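Local coordinates for protein exotoxin 6 (Staphylococcus aureus subsp. aureus Mu50, PDB 4ZYS) that is a secreted staphylococcal superantigen-like exotoxin that probably binds host glycans or proteins to blunt the immune response, at residues Y48-V54 / N84-V90; V54-K60 / K177-S183; R24-G29 / D41-D45; D134-R138 / I169-L175. All blocks are in the same frame, centred on the assembly; numbering follows the deposited sequence.

Contact 1: Y48-V54 / N84-V90; sequences YSQISLV and NYSIGGV
Strands 48-52 and 84-87 run side by side as the parallel pair of the N-terminal OB-fold domain, where the other strand neighbours of this sheet are antiparallel. Backbone bonds stitch them in the staggered parallel pattern: Asn84 N gives to Tyr48 O, Gln50 N to Asn84 O at 2.8 Å, Ser86 N to Gln50 O, and Ser52 N to Ser86 O. A last bond, Gly88 N to Ser52 O at 2.9 Å, comes where the chain turns out of the strand at Gly88, whose positive phi suits glycine. On the face carrying Ser49, Ile51, Asn84 and Ser86, Asn84 ND2 donates to Ser49 OG at 3.0 Å with the hydroxyl near the amide plane, while Arg75 holds Asn84 OD1. Further along, Ile51 CG2 and CD1 both meet Val90 CG2, the former at 3.8 Å; branched aliphatics suit this buried end. The other face carries Gln50 beside Tyr85. With CG anti to the backbone N (chi1 -176°), Gln50 brings OE1 to the edge of the ring, the two planes 67° apart, a doubtful contact because the ring has two modelled positions; Gln50 NE2 reaches Tyr32. Beyond the strand, Val54 CG1 touches Ile87 CG2 at 4.0 Å. Strand 37-44 flanks 48-52 and strand 69-74 flanks 84-87, with Ile73 packing against Ser49, Ile51 and Ser86.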
loop_
_atom_site.group_PDB
_atom_site.type_symbol
_atom_site.label_atom_id
_atom_site.label_comp_id
_atom_site.label_asym_id
_atom_site.label_seq_id
_atom_site.Cartn_x
_atom_site.Cartn_y
_atom_site.Cartn_z
ATOM N N TYR A 48 -1.761 -16.566 10.856
ATOM C CA TYR A 48 -0.797 -15.738 11.548
ATOM C C TYR A 48 0.049 -14.880 10.620
ATOM O O TYR A 48 0.610 -15.384 9.643
ATOM C CB TYR A 48 0.127 -16.617 12.362
ATOM C CG TYR A 48 0.525 -15.972 13.660
ATOM C CD1 TYR A 48 -0.244 -16.139 14.807
ATOM C CD2 TYR A 48 1.667 -15.192 13.749
ATOM C CE1 TYR A 48 0.111 -15.544 16.012
ATOM C CE2 TYR A 48 2.045 -14.604 14.956
ATOM C CZ TYR A 48 1.268 -14.794 16.091
ATOM O OH TYR A 48 1.606 -14.230 17.301
ATOM N N SER A 49 0.174 -13.588 10.966
ATOM C CA SER A 49 1.024 -12.659 10.240
ATOM C C SER A 49 1.917 -11.899 11.191
ATOM O O SER A 49 1.459 -11.409 12.222
ATOM C CB SER A 49 0.209 -11.672 9.408
ATOM O OG SER A 49 -0.493 -12.360 8.395
ATOM N N GLN A 50 3.194 -11.782 10.819
ATOM C CA GLN A 50 4.192 -10.990 11.520
ATOM C C GLN A 50 4.467 -9.841 10.593
ATOM O O GLN A 50 4.838 -10.074 9.446
ATOM C CB GLN A 50 5.466 -11.798 11.855
ATOM C CG GLN A 50 6.460 -10.996 12.675
ATOM C CD GLN A 50 7.886 -11.500 12.557
ATOM O OE1 GLN A 50 8.482 -11.502 11.473
ATOM N NE2 GLN A 50 8.511 -11.828 13.690
ATOM N N ILE A 51 4.218 -8.619 11.047
ATOM C CA ILE A 51 4.378 -7.451 10.202
ATOM C C ILE A 51 5.511 -6.566 10.710
ATOM O O ILE A 51 5.466 -6.100 11.850
ATOM C CB ILE A 51 3.052 -6.628 10.116
ATOM C CG1 ILE A 51 1.809 -7.509 9.822
ATOM C CG2 ILE A 51 3.188 -5.467 9.118
ATOM C CD1 ILE A 51 0.416 -6.819 10.093
ATOM N N SER A 52 6.480 -6.265 9.834
ATOM C CA SER A 52 7.559 -5.326 10.155
ATOM C C SER A 52 7.044 -3.896 10.170
ATOM O O SER A 52 6.388 -3.457 9.220
ATOM C CB SER A 52 8.689 -5.433 9.139
ATOM O OG SER A 52 9.409 -6.629 9.354
ATOM N N LEU A 53 7.349 -3.185 11.252
ATOM C CA LEU A 53 7.090 -1.762 11.453
ATOM C C LEU A 53 8.442 -1.088 11.304
ATOM O O LEU A 53 9.186 -0.889 12.276
ATOM C CB LEU A 53 6.436 -1.472 12.817
ATOM C CG LEU A 53 5.138 -2.188 13.158
ATOM C CD1 LEU A 53 4.786 -1.955 14.605
ATOM C CD2 LEU A 53 3.984 -1.710 12.261
ATOM N N VAL A 54 8.798 -0.843 10.058
ATOM C CA VAL A 54 10.077 -0.243 9.713
ATOM C C VAL A 54 9.771 1.156 9.150
ATOM O O VAL A 54 8.856 1.311 8.350
ATOM C CB VAL A 54 10.888 -1.188 8.779
ATOM C CG1 VAL A 54 10.418 -1.142 7.321
ATOM C CG2 VAL A 54 12.386 -0.947 8.903
ATOM N N ASN A 84 2.702 -15.556 7.629
ATOM C CA ASN A 84 2.923 -14.487 6.664
ATOM C C ASN A 84 3.826 -13.429 7.234
ATOM O O ASN A 84 3.654 -13.021 8.389
ATOM C CB ASN A 84 1.633 -13.809 6.254
ATOM C CG ASN A 84 0.525 -14.688 5.794
ATOM O OD1 ASN A 84 0.721 -15.651 5.033
ATOM N ND2 ASN A 84 -0.686 -14.275 6.158
ATOM N N TYR A 85 4.789 -12.997 6.423
ATOM C CA TYR A 85 5.710 -11.935 6.791
ATOM C C TYR A 85 5.417 -10.776 5.857
ATOM O O TYR A 85 5.615 -10.891 4.662
ATOM C CB TYR A 85 7.181 -12.422 6.749
ATOM C CG TYR A 85 7.463 -13.531 7.743
ATOM C CD1 TYR A 85 7.580 -13.262 9.101
ATOM C CD2 TYR A 85 7.559 -14.857 7.332
ATOM C CE1 TYR A 85 7.781 -14.283 10.027
ATOM C CE2 TYR A 85 7.748 -15.886 8.251
ATOM C CZ TYR A 85 7.869 -15.592 9.597
ATOM O OH TYR A 85 8.126 -16.575 10.520
ATOM N N SER A 86 4.867 -9.705 6.395
ATOM C CA SER A 86 4.485 -8.547 5.622
ATOM C C SER A 86 5.205 -7.308 6.155
ATOM O O SER A 86 5.761 -7.356 7.248
ATOM C CB SER A 86 2.967 -8.383 5.645
ATOM O OG SER A 86 2.542 -7.429 4.683
ATOM N N ILE A 87 5.269 -6.225 5.345
ATOM C CA ILE A 87 5.950 -4.983 5.727
ATOM C C ILE A 87 4.970 -3.825 5.652
ATOM O O ILE A 87 4.391 -3.617 4.588
ATOM C CB ILE A 87 7.192 -4.727 4.810
ATOM C CG1 ILE A 87 8.149 -5.944 4.825
ATOM C CG2 ILE A 87 7.910 -3.415 5.200
ATOM C CD1 ILE A 87 9.182 -5.955 3.737
ATOM N N GLY A 88 4.855 -3.053 6.741
ATOM C CA GLY A 88 3.982 -1.884 6.832
ATOM C C GLY A 88 2.509 -2.214 6.711
ATOM O O GLY A 88 2.064 -3.281 7.152
ATOM N N GLY A 89 1.761 -1.297 6.112
ATOM C CA GLY A 89 0.323 -1.425 5.898
ATOM C C GLY A 89 -0.525 -1.518 7.150
ATOM O O GLY A 89 -1.646 -2.050 7.097
ATOM N N VAL A 90 0.018 -1.026 8.293
ATOM C CA VAL A 90 -0.678 -1.008 9.587
ATOM C C VAL A 90 -1.027 0.424 9.865
ATOM O O VAL A 90 -0.152 1.293 9.930
ATOM C CB VAL A 90 0.072 -1.683 10.772
ATOM C CG1 VAL A 90 -0.844 -1.789 11.999
ATOM C CG2 VAL A 90 0.577 -3.079 10.367
#

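Contact 2: V54-K60 / K177-S183; sequences VGSDKDK and KERMGDS
Water 1 is gripped by the two loops at once: it donates to Val54 O at 2.6 Å and to Lys177 O at 2.7 Å, so two carbonyls that could not bond each other are joined through it. Farther along, Ser56 OG donates to Asp182 OD1 at 3.1 Å, reaching its anti side, 21° out of the carboxylate plane. The serine hydroxyl stands between its backbone N and carbonyl carbon (chi1 83°), which turns it across to the aspartate; a short hydroxyl side chain suits so close an approach. Between these bonds the chains nearly touch at two glycines. Glu178, bent at chi2, folds its carboxylate over Gly55, with OE1 3.3 Å from Gly55 CA, while OE2 lies 3.1 Å from Val54 CG2. Asp57 turns its carboxylate onto the other glycine, OD2 standing 3.4 Å from Gly181 CA. Having no side chain, Gly55 and Gly181 let the carboxylates of Glu178 and Asp57 come close to their CA atoms. Gly181 belongs to the type I turn from Arg179 to Asp182, closed by Asp182 N to Arg179 O. At the far end the extended Lys60 brings NZ to 2.8 Å from Ser183 OG, and Asp127 takes both, by a salt bridge to Lys60 and a hydrogen bond to Ser183. The loops of the OB-fold and beta-grasp domains are thus joined by polar groups and water more than by apolar packing, and the salt bridge to Asp127 probably favours the charged form of Lys60.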
loop_
_atom_site.group_PDB
_atom_site.type_symbol
_atom_site.label_atom_id
_atom_site.label_comp_id
_atom_site.label_asym_id
_atom_site.label_seq_id
_atom_site.Cartn_x
_atom_site.Cartn_y
_atom_site.Cartn_z
ATOM N N VAL A 54 8.798 -0.843 10.058
ATOM C CA VAL A 54 10.077 -0.243 9.713
ATOM C C VAL A 54 9.771 1.156 9.150
ATOM O O VAL A 54 8.856 1.311 8.350
ATOM C CB VAL A 54 10.888 -1.188 8.779
ATOM C CG1 VAL A 54 10.418 -1.142 7.321
ATOM C CG2 VAL A 54 12.386 -0.947 8.903
ATOM N N GLY A 55 10.439 2.170 9.680
ATOM C CA GLY A 55 10.190 3.545 9.269
ATOM C C GLY A 55 9.446 4.361 10.305
ATOM O O GLY A 55 9.836 4.382 11.476
ATOM N N SER A 56 8.370 5.040 9.881
ATOM C CA SER A 56 7.588 5.928 10.739
ATOM C C SER A 56 6.685 5.145 11.705
ATOM O O SER A 56 6.624 5.481 12.896
ATOM C CB SER A 56 6.749 6.886 9.893
ATOM O OG SER A 56 5.541 6.279 9.466
ATOM N N ASP A 57 5.997 4.098 11.173
ATOM C CA ASP A 57 5.048 3.207 11.856
ATOM C C ASP A 57 5.649 2.552 13.106
ATOM O O ASP A 57 4.908 2.079 13.971
ATOM C CB ASP A 57 4.499 2.139 10.889
ATOM C CG ASP A 57 5.501 1.242 10.153
ATOM O OD1 ASP A 57 6.701 1.609 10.077
ATOM O OD2 ASP A 57 5.075 0.201 9.611
ATOM N N LYS A 58 6.982 2.611 13.217
ATOM C CA LYS A 58 7.808 2.123 14.317
ATOM C C LYS A 58 7.395 2.746 15.675
ATOM O O LYS A 58 7.355 2.035 16.693
ATOM C CB LYS A 58 9.275 2.473 14.010
ATOM C CG LYS A 58 10.294 1.574 14.668
ATOM C CD LYS A 58 11.695 2.004 14.329
ATOM C CE LYS A 58 12.680 1.372 15.272
ATOM N NZ LYS A 58 14.082 1.745 14.945
ATOM N N ASP A 59 7.060 4.048 15.681
ATOM C CA ASP A 59 6.717 4.757 16.915
ATOM C C ASP A 59 5.214 5.127 17.003
ATOM O O ASP A 59 4.786 5.713 17.998
ATOM C CB ASP A 59 7.612 6.007 17.038
ATOM C CG ASP A 59 9.102 5.698 16.884
ATOM O OD1 ASP A 59 9.624 4.867 17.669
ATOM O OD2 ASP A 59 9.744 6.275 15.964
ATOM N N LYS A 60 4.418 4.721 15.999
ATOM C CA LYS A 60 2.972 4.988 15.908
ATOM C C LYS A 60 2.137 4.105 16.853
ATOM O O LYS A 60 1.071 4.523 17.317
ATOM C CB LYS A 60 2.510 4.743 14.462
ATOM C CG LYS A 60 1.189 5.384 14.088
ATOM C CD LYS A 60 1.026 5.361 12.579
ATOM C CE LYS A 60 -0.415 5.367 12.172
ATOM N NZ LYS A 60 -0.530 5.464 10.702
ATOM N N LYS A 177 10.536 -0.033 1.044
ATOM C CA LYS A 177 10.091 -0.753 2.231
ATOM C C LYS A 177 9.722 0.221 3.374
ATOM O O LYS A 177 8.659 0.051 3.970
ATOM C CB LYS A 177 11.141 -1.776 2.670
ATOM C CG LYS A 177 11.115 -3.047 1.821
ATOM C CD LYS A 177 12.121 -4.067 2.343
ATOM C CE LYS A 177 12.658 -4.989 1.267
ATOM N NZ LYS A 177 11.674 -6.025 0.840
ATOM N N GLU A 178 10.530 1.306 3.570
ATOM C CA GLU A 178 10.298 2.351 4.576
ATOM C C GLU A 178 8.974 3.111 4.375
ATOM O O GLU A 178 8.444 3.673 5.335
ATOM C CB GLU A 178 11.445 3.371 4.567
ATOM C CG GLU A 178 12.704 2.862 5.227
ATOM C CD GLU A 178 12.713 2.818 6.741
ATOM O OE1 GLU A 178 12.868 3.892 7.363
ATOM O OE2 GLU A 178 12.651 1.699 7.299
ATOM N N ARG A 179 8.477 3.174 3.125
ATOM C CA ARG A 179 7.274 3.929 2.790
ATOM C C ARG A 179 6.010 3.082 2.902
ATOM O O ARG A 179 4.909 3.636 2.933
ATOM C CB ARG A 179 7.400 4.533 1.392
ATOM C CG ARG A 179 8.471 5.607 1.319
ATOM C CD ARG A 179 8.663 6.063 -0.103
ATOM N NE ARG A 179 7.619 7.002 -0.478
ATOM C CZ ARG A 179 7.294 7.318 -1.725
ATOM N NH1 ARG A 179 7.914 6.740 -2.749
ATOM N NH2 ARG A 179 6.357 8.222 -1.960
HETATM N N MSE A 180 6.169 1.746 3.036
HETATM C CA MSE A 180 5.045 0.819 3.173
HETATM C C MSE A 180 4.334 1.040 4.500
HETATM O O MSE A 180 3.141 0.771 4.609
HETATM C CB MSE A 180 5.502 -0.638 3.024
HETATM C CG MSE A 180 5.833 -0.987 1.574
HETATM SE SE MSE A 180 6.556 -2.780 1.471
HETATM C CE MSE A 180 6.982 -2.778 -0.312
ATOM N N GLY A 181 5.050 1.575 5.474
ATOM C CA GLY A 181 4.479 1.895 6.780
ATOM C C GLY A 181 4.048 3.336 6.921
ATOM O O GLY A 181 3.573 3.732 7.991
ATOM N N ASP A 182 4.208 4.143 5.842
ATOM C CA ASP A 182 3.787 5.548 5.836
ATOM C C ASP A 182 2.330 5.636 5.468
ATOM O O ASP A 182 1.860 4.887 4.615
ATOM C CB ASP A 182 4.644 6.395 4.887
ATOM C CG ASP A 182 6.079 6.575 5.355
ATOM O OD1 ASP A 182 6.367 6.244 6.524
ATOM O OD2 ASP A 182 6.917 7.031 4.541
ATOM N N SER A 183 1.597 6.507 6.151
ATOM C CA SER A 183 0.178 6.644 5.895
ATOM C C SER A 183 -0.176 8.099 5.720
ATOM O O SER A 183 0.531 8.972 6.211
ATOM C CB SER A 183 -0.644 6.004 7.015
ATOM O OG SER A 183 -0.527 6.755 8.208
HETATM O O HOH W 1 7.438 0.318 6.405
#

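Contact 3: R24-G29 / D41-D45; sequences RKNVTG and DVIVD
Arg24 leaves strand 21-24 with its CB directed at strand 41-44 and bends at chi2 (-67°), which lays the chain over Val44. CG comes 3.4 Å from Val44 CG1; CD passes that methyl more loosely at 4.1 Å and NE at 3.6 Å, the methyl lying over one face of the guanidinium, toward its rim. At the tip NH2 forms a salt bridge with Asp45 OD2 at 2.7 Å. The hydrogen bond within it is weak, bent to 129° at the hydrogen, and the guanidinium and carboxylate planes are 60° apart. Arginine suits the place, its aliphatic part covering a valine while its charge reaches a surface acid. Beyond the corner at Lys25 and Asn26, Val27 CG2 meets Val42 CG1 at 4.0 Å, crossing at about a right angle. Here strands 27-34 and 37-44 splay apart, and water 2 replaces a direct backbone bond, donating to Thr28 O at 2.8 Å and accepting from Ile43 N at 3.0 Å. Gly29 CA makes a CA-H...O contact with Asp41 O. Water and valines thus hold the hairpin's open end, while a weakly bonded ion pair ties strand 21-24 to the end of strand 37-44, its exposed setting probably tempering its strength.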
loop_
_atom_site.group_PDB
_atom_site.type_symbol
_atom_site.label_atom_id
_atom_site.label_comp_id
_atom_site.label_asym_id
_atom_site.label_seq_id
_atom_site.Cartn_x
_atom_site.Cartn_y
_atom_site.Cartn_z
ATOM N N ARG A 24 -7.965 -6.437 6.704
ATOM C CA ARG A 24 -9.013 -6.437 7.720
ATOM C C ARG A 24 -8.970 -5.158 8.507
ATOM O O ARG A 24 -7.888 -4.650 8.813
ATOM C CB ARG A 24 -8.894 -7.627 8.692
ATOM C CG ARG A 24 -9.246 -8.999 8.152
ATOM C CD ARG A 24 -10.706 -9.249 7.781
ATOM N NE ARG A 24 -10.878 -10.628 7.313
ATOM C CZ ARG A 24 -10.623 -11.045 6.074
ATOM N NH1 ARG A 24 -10.205 -10.190 5.149
ATOM N NH2 ARG A 24 -10.802 -12.314 5.746
ATOM N N LYS A 25 -10.147 -4.669 8.889
ATOM C CA LYS A 25 -10.295 -3.434 9.653
ATOM C C LYS A 25 -10.753 -3.688 11.085
ATOM O O LYS A 25 -11.587 -4.565 11.324
ATOM C CB LYS A 25 -11.289 -2.490 8.954
ATOM C CG LYS A 25 -10.813 -2.081 7.555
ATOM C CD LYS A 25 -11.801 -1.232 6.802
ATOM C CE LYS A 25 -11.246 -0.941 5.424
ATOM N NZ LYS A 25 -12.086 -0.001 4.638
ATOM N N ASN A 26 -10.228 -2.880 12.029
ATOM C CA ASN A 26 -10.562 -2.885 13.456
ATOM C C ASN A 26 -10.227 -4.240 14.068
ATOM O O ASN A 26 -11.119 -4.992 14.486
ATOM C CB ASN A 26 -12.055 -2.535 13.646
ATOM C CG ASN A 26 -12.455 -2.106 15.024
ATOM O OD1 ASN A 26 -11.643 -1.680 15.859
ATOM N ND2 ASN A 26 -13.752 -2.095 15.226
ATOM N N VAL A 27 -8.938 -4.581 14.049
ATOM C CA VAL A 27 -8.481 -5.866 14.570
ATOM C C VAL A 27 -7.456 -5.610 15.673
ATOM O O VAL A 27 -7.195 -4.446 15.999
ATOM C CB VAL A 27 -7.938 -6.817 13.451
ATOM C CG1 VAL A 27 -9.043 -7.186 12.463
ATOM C CG2 VAL A 27 -6.730 -6.214 12.721
ATOM N N THR A 28 -6.926 -6.696 16.282
ATOM C CA THR A 28 -5.912 -6.641 17.326
ATOM C C THR A 28 -4.564 -7.145 16.825
ATOM O O THR A 28 -4.458 -8.225 16.227
ATOM C CB THR A 28 -6.330 -7.443 18.558
ATOM O OG1 THR A 28 -7.558 -6.916 19.057
ATOM C CG2 THR A 28 -5.278 -7.415 19.657
ATOM N N GLY A 29 -3.546 -6.364 17.145
ATOM C CA GLY A 29 -2.152 -6.684 16.913
ATOM C C GLY A 29 -1.352 -6.461 18.184
ATOM O O GLY A 29 -1.672 -5.574 18.978
ATOM N N ASP A 41 2.194 -8.604 15.556
ATOM C CA ASP A 41 1.605 -9.913 15.239
ATOM C C ASP A 41 0.095 -9.788 15.191
ATOM O O ASP A 41 -0.478 -9.158 16.068
ATOM C CB ASP A 41 1.994 -10.976 16.286
ATOM C CG ASP A 41 3.399 -11.514 16.204
ATOM O OD1 ASP A 41 4.090 -11.235 15.194
ATOM O OD2 ASP A 41 3.839 -12.157 17.177
ATOM N N VAL A 42 -0.545 -10.375 14.178
ATOM C CA VAL A 42 -1.982 -10.309 13.989
ATOM C C VAL A 42 -2.488 -11.691 13.603
ATOM O O VAL A 42 -1.837 -12.381 12.804
ATOM C CB VAL A 42 -2.390 -9.257 12.900
ATOM C CG1 VAL A 42 -3.892 -8.973 12.922
ATOM C CG2 VAL A 42 -1.629 -7.945 13.045
ATOM N N ILE A 43 -3.684 -12.066 14.115
ATOM C CA ILE A 43 -4.416 -13.271 13.698
ATOM C C ILE A 43 -5.641 -12.799 12.908
ATOM O O ILE A 43 -6.413 -11.981 13.402
ATOM C CB ILE A 43 -4.788 -14.250 14.851
ATOM C CG1 ILE A 43 -3.561 -15.089 15.248
ATOM C CG2 ILE A 43 -5.945 -15.179 14.442
ATOM C CD1 ILE A 43 -3.675 -15.914 16.508
ATOM N N VAL A 44 -5.760 -13.246 11.664
ATOM C CA VAL A 44 -6.900 -12.993 10.769
ATOM C C VAL A 44 -7.379 -14.369 10.339
ATOM O O VAL A 44 -6.569 -15.102 9.809
ATOM C CB VAL A 44 -6.560 -12.078 9.538
ATOM C CG1 VAL A 44 -7.753 -12.004 8.584
ATOM C CG2 VAL A 44 -6.126 -10.669 9.973
ATOM N N ASP A 45 -8.650 -14.760 10.604
ATOM C CA ASP A 45 -9.206 -16.069 10.206
ATOM C C ASP A 45 -8.265 -17.245 10.532
ATOM O O ASP A 45 -8.010 -18.076 9.657
ATOM C CB ASP A 45 -9.518 -16.085 8.695
ATOM C CG ASP A 45 -10.468 -15.031 8.193
ATOM O OD1 ASP A 45 -11.428 -14.690 8.932
ATOM O OD2 ASP A 45 -10.311 -14.608 7.032
HETATM O O HOH W 2 -5.719 -10.670 15.754
#

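Contact 4: D134-R138 / I169-L175; sequences DYRLR and IDLSQKL
Helix 130-145 presents Asp134 and Arg138, one turn apart, to a chain that leaves edge strand 166-170 through a type I turn from Asp170 to Gln173. The guanidinium of Arg138 is held at two sides of its edge. NE and NH2 grip Asp134 OD1, NE at 2.7 Å, in a side-on salt bridge; OD1 meets NH2 with its syn lone pair and NE from above the carboxylate plane. End-on, NH1 and NH2 share Gln173 O, at 2.7 and 2.9 Å, NH2 in the carbonyl plane and NH1 39° out of it. These bonds fix the group's rotation, and Leu171 CD2 lies over the rim of one face and 3.8 Å from Arg138 CG. A long, extended arginine suits this buried span. Asp134, its CG anti to the backbone N (chi1 173°), slides past Leu175, with OD2 3.3 Å from Leu175 CB; Ile169 CG2 sits 3.3 Å from OD1. Ser172 N to Asp170 OD1 makes an Asx turn. Tyr17 OH is hydrogen-bonded to Asp134 OD2 and Leu175 N, and Tyr148 OH to Arg138 NH1; Ile157 of strand 155-161 touches Arg138, Ile169 and Leu171, placing the contact between the beta-grasp helix, its sheet and helix 10-17.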
loop_
_atom_site.group_PDB
_atom_site.type_symbol
_atom_site.label_atom_id
_atom_site.label_comp_id
_atom_site.label_asym_id
_atom_site.label_seq_id
_atom_site.Cartn_x
_atom_site.Cartn_y
_atom_site.Cartn_z
ATOM N N ASP A 134 -0.399 2.067 -3.180
ATOM C CA ASP A 134 0.593 1.587 -4.148
ATOM C C ASP A 134 0.112 0.291 -4.808
ATOM O O ASP A 134 0.018 0.245 -6.032
ATOM C CB ASP A 134 1.958 1.389 -3.470
ATOM C CG ASP A 134 3.017 0.740 -4.330
ATOM O OD1 ASP A 134 3.442 1.371 -5.326
ATOM O OD2 ASP A 134 3.479 -0.351 -3.965
ATOM N N TYR A 135 -0.292 -0.699 -4.004
ATOM C CA TYR A 135 -0.758 -1.968 -4.519
ATOM C C TYR A 135 -2.008 -1.821 -5.377
ATOM O O TYR A 135 -2.053 -2.383 -6.472
ATOM C CB TYR A 135 -1.025 -2.966 -3.377
ATOM C CG TYR A 135 -1.438 -4.330 -3.890
ATOM C CD1 TYR A 135 -2.765 -4.612 -4.182
ATOM C CD2 TYR A 135 -0.505 -5.344 -4.054
ATOM C CE1 TYR A 135 -3.151 -5.859 -4.668
ATOM C CE2 TYR A 135 -0.876 -6.596 -4.546
ATOM C CZ TYR A 135 -2.204 -6.850 -4.844
ATOM O OH TYR A 135 -2.607 -8.069 -5.324
ATOM N N ARG A 136 -3.045 -1.150 -4.847
ATOM C CA ARG A 136 -4.340 -1.024 -5.522
ATOM C C ARG A 136 -4.243 -0.201 -6.818
ATOM O O ARG A 136 -4.949 -0.505 -7.785
ATOM C CB ARG A 136 -5.401 -0.429 -4.583
ATOM C CG ARG A 136 -5.747 -1.319 -3.382
ATOM C CD ARG A 136 -6.446 -2.611 -3.826
ATOM N NE ARG A 136 -6.939 -3.384 -2.689
ATOM C CZ ARG A 136 -7.220 -4.678 -2.735
ATOM N NH1 ARG A 136 -7.007 -5.374 -3.847
ATOM N NH2 ARG A 136 -7.685 -5.293 -1.668
ATOM N N LEU A 137 -3.369 0.806 -6.861
ATOM C CA LEU A 137 -3.247 1.595 -8.085
ATOM C C LEU A 137 -2.465 0.797 -9.161
ATOM O O LEU A 137 -2.841 0.804 -10.332
ATOM C CB LEU A 137 -2.615 2.963 -7.805
ATOM C CG LEU A 137 -3.505 3.939 -6.979
ATOM C CD1 LEU A 137 -2.677 5.055 -6.375
ATOM C CD2 LEU A 137 -4.669 4.467 -7.782
ATOM N N ARG A 138 -1.438 0.061 -8.743
ATOM C CA ARG A 138 -0.659 -0.783 -9.646
ATOM C C ARG A 138 -1.535 -1.939 -10.149
ATOM O O ARG A 138 -1.438 -2.256 -11.317
ATOM C CB ARG A 138 0.636 -1.285 -8.960
ATOM C CG ARG A 138 1.659 -0.151 -8.706
ATOM C CD ARG A 138 3.058 -0.685 -8.571
ATOM N NE ARG A 138 3.897 0.184 -7.738
ATOM C CZ ARG A 138 5.223 0.268 -7.822
ATOM N NH1 ARG A 138 5.883 -0.430 -8.734
ATOM N NH2 ARG A 138 5.898 1.050 -6.992
ATOM N N ILE A 169 5.419 7.833 -6.543
ATOM C CA ILE A 169 5.856 6.444 -6.506
ATOM C C ILE A 169 6.327 6.025 -7.891
ATOM O O ILE A 169 5.522 6.013 -8.823
ATOM C CB ILE A 169 4.755 5.482 -5.968
ATOM C CG1 ILE A 169 4.167 5.982 -4.597
ATOM C CG2 ILE A 169 5.316 4.065 -5.883
ATOM C CD1 ILE A 169 2.946 5.172 -4.003
ATOM N N ASP A 170 7.622 5.656 -8.011
ATOM C CA ASP A 170 8.246 5.206 -9.256
ATOM C C ASP A 170 7.740 3.792 -9.594
ATOM O O ASP A 170 7.798 2.885 -8.769
ATOM C CB ASP A 170 9.777 5.275 -9.103
ATOM C CG ASP A 170 10.634 4.839 -10.275
ATOM O OD1 ASP A 170 10.065 4.474 -11.336
ATOM O OD2 ASP A 170 11.870 4.823 -10.122
ATOM N N LEU A 171 7.168 3.642 -10.787
ATOM C CA LEU A 171 6.551 2.387 -11.213
ATOM C C LEU A 171 7.547 1.313 -11.609
ATOM O O LEU A 171 7.182 0.125 -11.641
ATOM C CB LEU A 171 5.576 2.646 -12.375
ATOM C CG LEU A 171 4.211 3.248 -11.960
ATOM C CD1 LEU A 171 3.280 3.428 -13.184
ATOM C CD2 LEU A 171 3.514 2.376 -10.911
ATOM N N SER A 172 8.796 1.704 -11.908
ATOM C CA SER A 172 9.836 0.766 -12.344
ATOM C C SER A 172 10.477 0.024 -11.162
ATOM O O SER A 172 11.280 -0.887 -11.380
ATOM C CB SER A 172 10.901 1.483 -13.183
ATOM O OG SER A 172 11.703 2.345 -12.401
ATOM N N GLN A 173 10.121 0.394 -9.915
ATOM C CA GLN A 173 10.635 -0.283 -8.707
ATOM C C GLN A 173 9.496 -0.656 -7.827
ATOM O O GLN A 173 8.465 0.012 -7.912
ATOM C CB GLN A 173 11.579 0.654 -7.895
ATOM C CG GLN A 173 12.822 1.183 -8.619
ATOM C CD GLN A 173 13.825 0.105 -8.980
ATOM O OE1 GLN A 173 13.950 -0.927 -8.305
ATOM N NE2 GLN A 173 14.583 0.342 -10.043
ATOM N N LYS A 174 9.677 -1.622 -6.900
ATOM C CA LYS A 174 8.669 -1.843 -5.851
ATOM C C LYS A 174 8.674 -0.589 -4.977
ATOM O O LYS A 174 9.692 0.106 -4.954
ATOM C CB LYS A 174 8.995 -3.074 -4.975
ATOM C CG LYS A 174 8.916 -4.438 -5.666
ATOM C CD LYS A 174 8.834 -5.574 -4.675
ATOM C CE LYS A 174 10.119 -5.971 -3.996
ATOM N NZ LYS A 174 9.866 -6.956 -2.908
ATOM N N LEU A 175 7.598 -0.303 -4.226
ATOM C CA LEU A 175 7.597 0.826 -3.283
ATOM C C LEU A 175 8.685 0.589 -2.231
ATOM O O LEU A 175 8.893 -0.573 -1.845
ATOM C CB LEU A 175 6.221 0.933 -2.607
ATOM C CG LEU A 175 6.025 1.975 -1.497
ATOM C CD1 LEU A 175 6.163 3.376 -2.031
ATOM C CD2 LEU A 175 4.662 1.795 -0.825
#

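From the N terminus, contact 3 comes first, at the open end of hairpin 27-34/37-44, and closes before contact 1 opens. The next strand, 47-52, lies beside 37-44 in the same sheet and pairs with 84-92 in contact 1, closing a 29-residue loop inside the OB-fold domain. Contact 2 starts where the first segment of contact 1 ends, sharing Val54, and reaches forward to 177-183; its segments alternate with those of contact 1, so the two cross, and Gly89 N probably bonds Met180 O between them. Contact 4 is nested inside the long loop closed by contact 2 and fastens helix to strand exit within the beta-grasp domain, while contact 2 ties the domains together.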